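Local coordinates for R.MvaI (Kocuria varians, PDB 2OAA), which cleaves double-stranded DNA as a restriction endonuclease of the MvaI/BcnI family, acting at the sequence CCWGG, at a contact of chain A with DNA. Sequence-based numbering; all coordinates share one arbitrary frame.

Site 1: a contact of chain A with DNA. Residues 39, 49-50, 53, 58, 74, 162. With nucleotides of chain B.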
loop_
_atom_site.group_PDB
_atom_site.type_symbol
_atom_site.label_atom_id
_atom_site.label_comp_id
_atom_site.label_asym_id
_atom_site.label_seq_id
_atom_site.Cartn_x
_atom_site.Cartn_y
_atom_site.Cartn_z
ATOM N N GLU A 39 -6.461 -0.344 -15.145
ATOM C CA GLU A 39 -6.035 -1.657 -15.641
ATOM C C GLU A 39 -6.920 -2.139 -16.788
ATOM O O GLU A 39 -6.407 -2.655 -17.779
ATOM C CB GLU A 39 -5.929 -2.702 -14.510
ATOM C CG GLU A 39 -4.774 -2.419 -13.526
ATOM C CD GLU A 39 -4.280 -3.641 -12.717
ATOM O OE1 GLU A 39 -5.025 -4.626 -12.543
ATOM O OE2 GLU A 39 -3.120 -3.604 -12.234
ATOM N N LEU A 49 -0.512 -11.491 -8.466
ATOM C CA LEU A 49 0.926 -11.774 -8.468
ATOM C C LEU A 49 1.736 -10.573 -8.001
ATOM O O LEU A 49 1.436 -9.439 -8.368
ATOM C CB LEU A 49 1.405 -12.194 -9.860
ATOM C CG LEU A 49 0.797 -13.436 -10.535
ATOM C CD1 LEU A 49 1.765 -13.933 -11.609
ATOM C CD2 LEU A 49 0.482 -14.560 -9.555
ATOM N N ASP A 50 2.774 -10.833 -7.212
ATOM C CA ASP A 50 3.711 -9.784 -6.799
ATOM C C ASP A 50 4.807 -9.571 -7.848
ATOM O O ASP A 50 6.001 -9.724 -7.571
ATOM C CB ASP A 50 4.295 -10.093 -5.412
ATOM C CG ASP A 50 4.959 -11.470 -5.328
ATOM O OD1 ASP A 50 4.905 -12.253 -6.311
ATOM O OD2 ASP A 50 5.535 -11.776 -4.255
ATOM N N ASP A 53 3.440 -4.647 -13.359
ATOM C CA ASP A 53 2.202 -4.605 -14.142
ATOM C C ASP A 53 2.411 -4.642 -15.642
ATOM O O ASP A 53 1.595 -5.218 -16.368
ATOM C CB ASP A 53 1.424 -3.343 -13.804
ATOM C CG ASP A 53 1.006 -3.308 -12.377
ATOM O OD1 ASP A 53 0.303 -4.250 -11.938
ATOM O OD2 ASP A 53 1.386 -2.347 -11.686
ATOM N N GLU A 58 6.144 -1.228 -12.670
ATOM C CA GLU A 58 4.975 -1.190 -11.817
ATOM C C GLU A 58 4.180 0.079 -12.122
ATOM O O GLU A 58 4.756 1.143 -12.305
ATOM C CB GLU A 58 5.439 -1.180 -10.351
ATOM C CG GLU A 58 4.358 -0.903 -9.334
ATOM C CD GLU A 58 3.359 -2.027 -9.181
ATOM O OE1 GLU A 58 3.636 -3.161 -9.652
ATOM O OE2 GLU A 58 2.294 -1.773 -8.559
ATOM N N THR A 74 2.304 -5.188 -0.471
ATOM C CA THR A 74 1.931 -5.857 0.767
ATOM C C THR A 74 2.816 -7.059 1.006
ATOM O O THR A 74 3.303 -7.692 0.060
ATOM C CB THR A 74 0.423 -6.318 0.794
ATOM O OG1 THR A 74 0.238 -7.503 0.013
ATOM C CG2 THR A 74 -0.497 -5.243 0.255
ATOM N N LYS A 162 9.084 -6.353 -7.790
ATOM C CA LYS A 162 7.901 -5.560 -8.149
ATOM C C LYS A 162 8.208 -4.092 -8.453
ATOM O O LYS A 162 7.551 -3.482 -9.313
ATOM C CB LYS A 162 6.865 -5.650 -7.002
ATOM C CG LYS A 162 5.499 -5.037 -7.276
ATOM C CD LYS A 162 4.743 -4.872 -5.947
ATOM C CE LYS A 162 3.394 -4.198 -6.101
ATOM N NZ LYS A 162 2.325 -5.176 -6.402
ATOM P P DC B 5 2.339 -12.574 0.929
ATOM O OP1 DC B 5 3.517 -13.441 1.174
ATOM O OP2 DC B 5 2.092 -11.413 1.822
ATOM O "O5'" DC B 5 2.405 -12.067 -0.580
ATOM C "C5'" DC B 5 1.775 -10.849 -0.973
ATOM C "C4'" DC B 5 0.849 -11.083 -2.144
ATOM O "O4'" DC B 5 -0.344 -11.803 -1.752
ATOM C "C3'" DC B 5 0.296 -9.808 -2.753
ATOM O "O3'" DC B 5 1.295 -9.182 -3.555
ATOM C "C2'" DC B 5 -0.858 -10.351 -3.566
ATOM C "C1'" DC B 5 -1.431 -11.381 -2.589
ATOM N N1 DC B 5 -2.496 -10.846 -1.723
ATOM C C2 DC B 5 -3.766 -10.633 -2.275
ATOM O O2 DC B 5 -3.944 -10.869 -3.479
ATOM N N3 DC B 5 -4.762 -10.172 -1.484
ATOM C C4 DC B 5 -4.527 -9.919 -0.195
ATOM N N4 DC B 5 -5.547 -9.492 0.553
ATOM C C5 DC B 5 -3.237 -10.103 0.387
ATOM C C6 DC B 5 -2.262 -10.566 -0.406
ATOM P P DC B 6 1.226 -7.600 -3.814
ATOM O OP1 DC B 6 2.415 -7.262 -4.638
ATOM O OP2 DC B 6 1.001 -6.902 -2.522
ATOM O "O5'" DC B 6 -0.079 -7.421 -4.701
ATOM C "C5'" DC B 6 -0.178 -8.045 -5.979
ATOM C "C4'" DC B 6 -1.546 -7.798 -6.568
ATOM O "O4'" DC B 6 -2.579 -8.418 -5.772
ATOM C "C3'" DC B 6 -1.961 -6.337 -6.604
ATOM O "O3'" DC B 6 -1.306 -5.647 -7.665
ATOM C "C2'" DC B 6 -3.451 -6.467 -6.820
ATOM C "C1'" DC B 6 -3.774 -7.640 -5.890
ATOM N N1 DC B 6 -4.187 -7.218 -4.541
ATOM C C2 DC B 6 -5.454 -6.661 -4.387
ATOM O O2 DC B 6 -6.158 -6.500 -5.394
ATOM N N3 DC B 6 -5.879 -6.303 -3.152
ATOM C C4 DC B 6 -5.080 -6.480 -2.097
ATOM N N4 DC B 6 -5.552 -6.142 -0.894
ATOM C C5 DC B 6 -3.764 -7.021 -2.229
ATOM C C6 DC B 6 -3.363 -7.374 -3.459
ATOM P P DT B 7 -1.013 -4.074 -7.521
ATOM O OP1 DT B 7 -0.435 -3.680 -8.832
ATOM O OP2 DT B 7 -0.243 -3.839 -6.276
ATOM O "O5'" DT B 7 -2.456 -3.420 -7.373
ATOM C "C5'" DT B 7 -3.351 -3.401 -8.481
ATOM C "C4'" DT B 7 -4.687 -2.825 -8.076
ATOM O "O4'" DT B 7 -5.318 -3.616 -7.046
ATOM C "C3'" DT B 7 -4.645 -1.438 -7.466
ATOM O "O3'" DT B 7 -4.379 -0.454 -8.464
ATOM C "C2'" DT B 7 -6.038 -1.354 -6.881
ATOM C "C1'" DT B 7 -6.170 -2.759 -6.276
ATOM N N1 DT B 7 -5.731 -2.806 -4.866
ATOM C C2 DT B 7 -6.653 -2.436 -3.918
ATOM O O2 DT B 7 -7.794 -2.115 -4.196
ATOM N N3 DT B 7 -6.187 -2.446 -2.628
ATOM C C4 DT B 7 -4.919 -2.781 -2.201
ATOM O O4 DT B 7 -4.644 -2.724 -1.004
ATOM C C5 DT B 7 -4.001 -3.176 -3.250
ATOM C C7 DT B 7 -2.600 -3.553 -2.883
ATOM C C6 DT B 7 -4.450 -3.180 -4.515
HETATM O O HOH W 1 0.084 -9.619 2.018
HETATM O O HOH W 2 4.506 -7.559 -2.571
#

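Site 2: a contact of chain A with DNA. Residues 74, 212, 226-229. With nucleotides of chain B; nucleotides of chain C.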
loop_
_atom_site.group_PDB
_atom_site.type_symbol
_atom_site.label_atom_id
_atom_site.label_comp_id
_atom_site.label_asym_id
_atom_site.label_seq_id
_atom_site.Cartn_x
_atom_site.Cartn_y
_atom_site.Cartn_z
ATOM N N THR A 74 2.304 -5.188 -0.471
ATOM C CA THR A 74 1.931 -5.857 0.767
ATOM C C THR A 74 2.816 -7.059 1.006
ATOM O O THR A 74 3.303 -7.692 0.060
ATOM C CB THR A 74 0.423 -6.318 0.794
ATOM O OG1 THR A 74 0.238 -7.503 0.013
ATOM C CG2 THR A 74 -0.497 -5.243 0.255
ATOM N N ARG A 212 -4.101 -4.001 7.963
ATOM C CA ARG A 212 -5.378 -3.741 7.303
ATOM C C ARG A 212 -6.311 -4.946 7.340
ATOM O O ARG A 212 -6.661 -5.535 6.302
ATOM C CB ARG A 212 -5.139 -3.271 5.871
ATOM C CG ARG A 212 -4.124 -2.137 5.776
ATOM C CD ARG A 212 -3.891 -1.643 4.339
ATOM N NE ARG A 212 -3.549 -2.716 3.410
ATOM C CZ ARG A 212 -3.508 -2.558 2.087
ATOM N NH1 ARG A 212 -3.200 -3.581 1.311
ATOM N NH2 ARG A 212 -3.778 -1.379 1.531
ATOM N N HIS A 226 -11.420 -10.235 6.240
ATOM C CA HIS A 226 -10.738 -9.783 5.036
ATOM C C HIS A 226 -9.457 -9.054 5.411
ATOM O O HIS A 226 -9.487 -7.852 5.731
ATOM C CB HIS A 226 -11.621 -8.827 4.250
ATOM C CG HIS A 226 -11.085 -8.502 2.897
ATOM N ND1 HIS A 226 -11.633 -7.532 2.083
ATOM C CD2 HIS A 226 -10.038 -9.024 2.213
ATOM C CE1 HIS A 226 -10.964 -7.496 0.942
ATOM N NE2 HIS A 226 -9.994 -8.395 0.993
ATOM N N ASP A 227 -8.343 -9.774 5.374
ATOM C CA ASP A 227 -7.028 -9.160 5.548
ATOM C C ASP A 227 -6.631 -8.633 4.176
ATOM O O ASP A 227 -6.406 -9.420 3.243
ATOM C CB ASP A 227 -6.050 -10.216 6.047
ATOM C CG ASP A 227 -4.676 -9.659 6.363
ATOM O OD1 ASP A 227 -4.400 -8.467 6.085
ATOM O OD2 ASP A 227 -3.853 -10.451 6.886
ATOM N N HIS A 228 -6.581 -7.307 4.046
ATOM C CA HIS A 228 -6.181 -6.678 2.786
ATOM C C HIS A 228 -4.686 -6.784 2.557
ATOM O O HIS A 228 -4.176 -6.336 1.530
ATOM C CB HIS A 228 -6.576 -5.197 2.753
ATOM C CG HIS A 228 -8.032 -4.936 2.985
ATOM N ND1 HIS A 228 -8.954 -4.890 1.956
ATOM C CD2 HIS A 228 -8.721 -4.682 4.122
ATOM C CE1 HIS A 228 -10.148 -4.619 2.460
ATOM N NE2 HIS A 228 -10.030 -4.480 3.770
ATOM N N GLY A 229 -3.986 -7.362 3.528
ATOM C CA GLY A 229 -2.535 -7.504 3.450
ATOM C C GLY A 229 -1.860 -6.334 4.124
ATOM O O GLY A 229 -2.263 -5.189 3.949
ATOM P P DA B 4 -0.749 -15.632 5.940
ATOM O OP1 DA B 4 0.528 -16.309 6.260
ATOM O OP2 DA B 4 -1.249 -14.545 6.815
ATOM O "O5'" DA B 4 -0.630 -15.065 4.458
ATOM C "C5'" DA B 4 -0.189 -15.915 3.406
ATOM C "C4'" DA B 4 -0.235 -15.186 2.087
ATOM O "O4'" DA B 4 -1.609 -15.046 1.643
ATOM C "C3'" DA B 4 0.337 -13.768 2.140
ATOM O "O3'" DA B 4 1.024 -13.494 0.920
ATOM C "C2'" DA B 4 -0.914 -12.911 2.213
ATOM C "C1'" DA B 4 -1.835 -13.694 1.294
ATOM N N9 DA B 4 -3.262 -13.403 1.457
ATOM C C8 DA B 4 -3.932 -13.069 2.606
ATOM N N7 DA B 4 -5.206 -12.818 2.422
ATOM C C5 DA B 4 -5.390 -13.010 1.060
ATOM C C6 DA B 4 -6.521 -12.884 0.230
ATOM N N6 DA B 4 -7.723 -12.504 0.668
ATOM N N1 DA B 4 -6.368 -13.154 -1.085
ATOM C C2 DA B 4 -5.158 -13.516 -1.526
ATOM N N3 DA B 4 -4.017 -13.659 -0.848
ATOM C C4 DA B 4 -4.204 -13.386 0.455
ATOM P P DC B 5 2.339 -12.574 0.929
ATOM O OP1 DC B 5 3.517 -13.441 1.174
ATOM O OP2 DC B 5 2.092 -11.413 1.822
ATOM O "O5'" DC B 5 2.405 -12.067 -0.580
ATOM C "C5'" DC B 5 1.775 -10.849 -0.973
ATOM C "C4'" DC B 5 0.849 -11.083 -2.144
ATOM O "O4'" DC B 5 -0.344 -11.803 -1.752
ATOM C "C3'" DC B 5 0.296 -9.808 -2.753
ATOM O "O3'" DC B 5 1.295 -9.182 -3.555
ATOM C "C2'" DC B 5 -0.858 -10.351 -3.566
ATOM C "C1'" DC B 5 -1.431 -11.381 -2.589
ATOM N N1 DC B 5 -2.496 -10.846 -1.723
ATOM C C2 DC B 5 -3.766 -10.633 -2.275
ATOM O O2 DC B 5 -3.944 -10.869 -3.479
ATOM N N3 DC B 5 -4.762 -10.172 -1.484
ATOM C C4 DC B 5 -4.527 -9.919 -0.195
ATOM N N4 DC B 5 -5.547 -9.492 0.553
ATOM C C5 DC B 5 -3.237 -10.103 0.387
ATOM C C6 DC B 5 -2.262 -10.566 -0.406
ATOM P P DC B 6 1.226 -7.600 -3.814
ATOM O OP1 DC B 6 2.415 -7.262 -4.638
ATOM O OP2 DC B 6 1.001 -6.902 -2.522
ATOM O "O5'" DC B 6 -0.079 -7.421 -4.701
ATOM C "C5'" DC B 6 -0.178 -8.045 -5.979
ATOM C "C4'" DC B 6 -1.546 -7.798 -6.568
ATOM O "O4'" DC B 6 -2.579 -8.418 -5.772
ATOM C "C3'" DC B 6 -1.961 -6.337 -6.604
ATOM O "O3'" DC B 6 -1.306 -5.647 -7.665
ATOM C "C2'" DC B 6 -3.451 -6.467 -6.820
ATOM C "C1'" DC B 6 -3.774 -7.640 -5.890
ATOM N N1 DC B 6 -4.187 -7.218 -4.541
ATOM C C2 DC B 6 -5.454 -6.661 -4.387
ATOM O O2 DC B 6 -6.158 -6.500 -5.394
ATOM N N3 DC B 6 -5.879 -6.303 -3.152
ATOM C C4 DC B 6 -5.080 -6.480 -2.097
ATOM N N4 DC B 6 -5.552 -6.142 -0.894
ATOM C C5 DC B 6 -3.764 -7.021 -2.229
ATOM C C6 DC B 6 -3.363 -7.374 -3.459
ATOM P P DT B 7 -1.013 -4.074 -7.521
ATOM O OP1 DT B 7 -0.435 -3.680 -8.832
ATOM O OP2 DT B 7 -0.243 -3.839 -6.276
ATOM O "O5'" DT B 7 -2.456 -3.420 -7.373
ATOM C "C5'" DT B 7 -3.351 -3.401 -8.481
ATOM C "C4'" DT B 7 -4.687 -2.825 -8.076
ATOM O "O4'" DT B 7 -5.318 -3.616 -7.046
ATOM C "C3'" DT B 7 -4.645 -1.438 -7.466
ATOM O "O3'" DT B 7 -4.379 -0.454 -8.464
ATOM C "C2'" DT B 7 -6.038 -1.354 -6.881
ATOM C "C1'" DT B 7 -6.170 -2.759 -6.276
ATOM N N1 DT B 7 -5.731 -2.806 -4.866
ATOM C C2 DT B 7 -6.653 -2.436 -3.918
ATOM O O2 DT B 7 -7.794 -2.115 -4.196
ATOM N N3 DT B 7 -6.187 -2.446 -2.628
ATOM C C4 DT B 7 -4.919 -2.781 -2.201
ATOM O O4 DT B 7 -4.644 -2.724 -1.004
ATOM C C5 DT B 7 -4.001 -3.176 -3.250
ATOM C C7 DT B 7 -2.600 -3.553 -2.883
ATOM C C6 DT B 7 -4.450 -3.180 -4.515
ATOM P P DA C 6 -14.701 -0.993 5.999
ATOM O OP1 DA C 6 -16.176 -0.909 6.160
ATOM O OP2 DA C 6 -13.981 -2.192 6.494
ATOM O "O5'" DA C 6 -14.365 -0.813 4.452
ATOM C "C5'" DA C 6 -15.141 0.062 3.632
ATOM C "C4'" DA C 6 -14.615 0.061 2.214
ATOM O "O4'" DA C 6 -13.250 0.518 2.175
ATOM C "C3'" DA C 6 -14.559 -1.291 1.521
ATOM O "O3'" DA C 6 -15.861 -1.648 1.047
ATOM C "C2'" DA C 6 -13.613 -1.002 0.372
ATOM C "C1'" DA C 6 -12.648 0.028 0.979
ATOM N N9 DA C 6 -11.332 -0.501 1.324
ATOM C C8 DA C 6 -10.793 -0.697 2.570
ATOM N N7 DA C 6 -9.566 -1.156 2.549
ATOM C C5 DA C 6 -9.278 -1.276 1.196
ATOM C C6 DA C 6 -8.129 -1.697 0.506
ATOM N N6 DA C 6 -6.997 -2.079 1.107
ATOM N N1 DA C 6 -8.177 -1.706 -0.845
ATOM C C2 DA C 6 -9.302 -1.307 -1.449
ATOM N N3 DA C 6 -10.442 -0.879 -0.910
ATOM C C4 DA C 6 -10.362 -0.886 0.430
ATOM P P DG C 7 -16.119 -3.104 0.414
ATOM O OP1 DG C 7 -17.587 -3.219 0.207
ATOM O OP2 DG C 7 -15.413 -4.124 1.225
ATOM O "O5'" DG C 7 -15.399 -3.056 -1.004
ATOM C "C5'" DG C 7 -15.887 -2.232 -2.050
ATOM C "C4'" DG C 7 -15.442 -2.780 -3.385
ATOM O "O4'" DG C 7 -13.991 -2.806 -3.409
ATOM C "C3'" DG C 7 -15.880 -4.216 -3.672
ATOM O "O3'" DG C 7 -16.040 -4.377 -5.081
ATOM C "C2'" DG C 7 -14.715 -5.034 -3.144
ATOM C "C1'" DG C 7 -13.518 -4.150 -3.473
ATOM N N9 DG C 7 -12.403 -4.294 -2.537
ATOM C C8 DG C 7 -12.450 -4.208 -1.164
ATOM N N7 DG C 7 -11.296 -4.443 -0.594
ATOM C C5 DG C 7 -10.431 -4.687 -1.652
ATOM C C6 DG C 7 -9.050 -5.024 -1.652
ATOM O O6 DG C 7 -8.295 -5.181 -0.683
ATOM N N1 DG C 7 -8.563 -5.191 -2.943
ATOM C C2 DG C 7 -9.308 -5.059 -4.092
ATOM N N2 DG C 7 -8.656 -5.269 -5.247
ATOM N N3 DG C 7 -10.596 -4.747 -4.108
ATOM C C4 DG C 7 -11.091 -4.581 -2.860
ATOM P P DG C 8 -16.430 -5.808 -5.696
ATOM O OP1 DG C 8 -17.221 -5.515 -6.921
ATOM O OP2 DG C 8 -17.001 -6.695 -4.651
ATOM O "O5'" DG C 8 -15.007 -6.366 -6.140
ATOM C "C5'" DG C 8 -14.705 -7.753 -6.133
ATOM C "C4'" DG C 8 -13.290 -7.960 -6.618
ATOM O "O4'" DG C 8 -12.350 -7.247 -5.790
ATOM C "C3'" DG C 8 -12.793 -9.394 -6.591
ATOM O "O3'" DG C 8 -13.302 -10.086 -7.734
ATOM C "C2'" DG C 8 -11.292 -9.194 -6.667
ATOM C "C1'" DG C 8 -11.087 -7.914 -5.849
ATOM N N9 DG C 8 -10.625 -8.122 -4.479
ATOM C C8 DG C 8 -11.305 -7.817 -3.325
ATOM N N7 DG C 8 -10.625 -8.082 -2.243
ATOM C C5 DG C 8 -9.425 -8.599 -2.709
ATOM C C6 DG C 8 -8.284 -9.054 -1.998
ATOM O O6 DG C 8 -8.100 -9.088 -0.775
ATOM N N1 DG C 8 -7.289 -9.500 -2.859
ATOM C C2 DG C 8 -7.376 -9.507 -4.231
ATOM N N2 DG C 8 -6.308 -9.988 -4.889
ATOM N N3 DG C 8 -8.430 -9.077 -4.906
ATOM C C4 DG C 8 -9.411 -8.640 -4.088
HETATM O O HOH W 3 0.084 -9.619 2.018
HETATM O O HOH W 4 -13.384 -5.411 2.606
HETATM O O HOH W 5 -11.605 -3.462 5.736
#

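Site 1: a contact of chain A with DNA
Lys162 spans the phosphates of DC6 and DT7 of chain B, and Thr74 holds the first of them, at the active site of a PD-(D/E)XK nuclease in which Asp53 is the motif's first acidic residue and Glu58 the second. Lys162 leaves the end of helix 152-162 and runs nearly straight toward the DNA. From CB the chain runs on to CG, which passes the Glu58 carboxylate at OE1. Its CD lies 3.6 Å from OP1, a non-bridging oxygen of the DC6 phosphate, and CE follows alongside at 3.5 Å from the same OP1. A bend at the last torsion (chi4 87°) then turns the amine toward two phosphates. NZ gives a hydrogen bond and salt bridge to DC6 OP1 at 2.7 Å, and another pair to DT7 OP2 at 2.9 Å, probably easing the repulsion between neighbouring phosphates. Thr74 holds the other non-bridging oxygen of DC6: the hydroxyl OG1 bonds OP2 at 2.7 Å, and the backbone N reaches the same oxygen at 3.0 Å. With OG1 between the backbone N and the carbonyl carbon (chi1 77°), hydroxyl and amide converge on OP2. Water 1 links OG1 to DC5 OP2, while water 2 joins Thr74 O to DC6 OP1. The DT7 phosphate, at the scissile C-T step, faces the acidic pair. Asp53 OD1 stands 3.2 Å from DT7 OP1, and Glu58 OE2 is 3.3 Å from that oxygen. Both residues bind calcium, so a metal ion would be expected to mediate between these carboxylates and the phosphate. Asp50 packs its CB beside DC6 OP1, and Glu39 approaches the DT7 sugar at C5' with OE2.

Site 2: a contact of chain A with DNA
His228 lies with one ring face over the five-membered ring of DA6 of chain C, centroids 4.2 Å apart and planes 12° from parallel. Its opposite face meets the His226 ring near CG, and its edge points at DG7. In the ring plane, ND1 donates an almost straight hydrogen bond (175° at H) to the guanine carbonyl O6 of DG7, 2.7 Å away, and NE2 reaches DA6 OP2 through water 5. His226 repeats the scheme one base pair on. Its NE2 gives an in-plane, nearly straight hydrogen bond to DG8 O6 at 2.7 Å; ND1 binds water 4, which contacts DG7 OP2. The cytosine partners are read by backbone carbonyls: DC5 N4 donates to a lone pair of Asp227 O at 2.8 Å, and DC6 N4 to His228 O at 2.8 Å. Both C-G pairs are thus read on both strands from the major groove. A bend in the Arg212 chain (chi3 -53°) brings NH1 and NH2 to the thymine O4 of DT7 in weak bonds, with DA6 N6 over one guanidinium face. Its NE bonds Gly229 O in plane at 2.8 Å, fixing the group. Gly229 N meets Asp227 OD1 from above the carboxylate plane at 2.8 Å, which may brace the backbone between Asp227 and Gly229. The reading segment is strand 225-227 and the loop directly after it, while Arg212 comes from strand 207-215.

Sites 1 and 2 lie about 15 Å apart, measured between the centres of their C-alpha atoms, and share Thr74 at the end of strand 70-74. Site 1 engages the backbone of chain B from helices 33-41 and 152-162, strand 57-63 and the loop residues between helix 33-41 and strand 57-63. Apart from the shared Thr74, site 2 reaches the bases of both strands from strand 207-215, strand 225-227 and the loop after it. One protein chain therefore places strand cleavage and base reading over the same stretch, DC5 to DT7 of chain B, part of the recognition sequence. Through Thr74, base recognition may help set the register of the scissile strand in the active site.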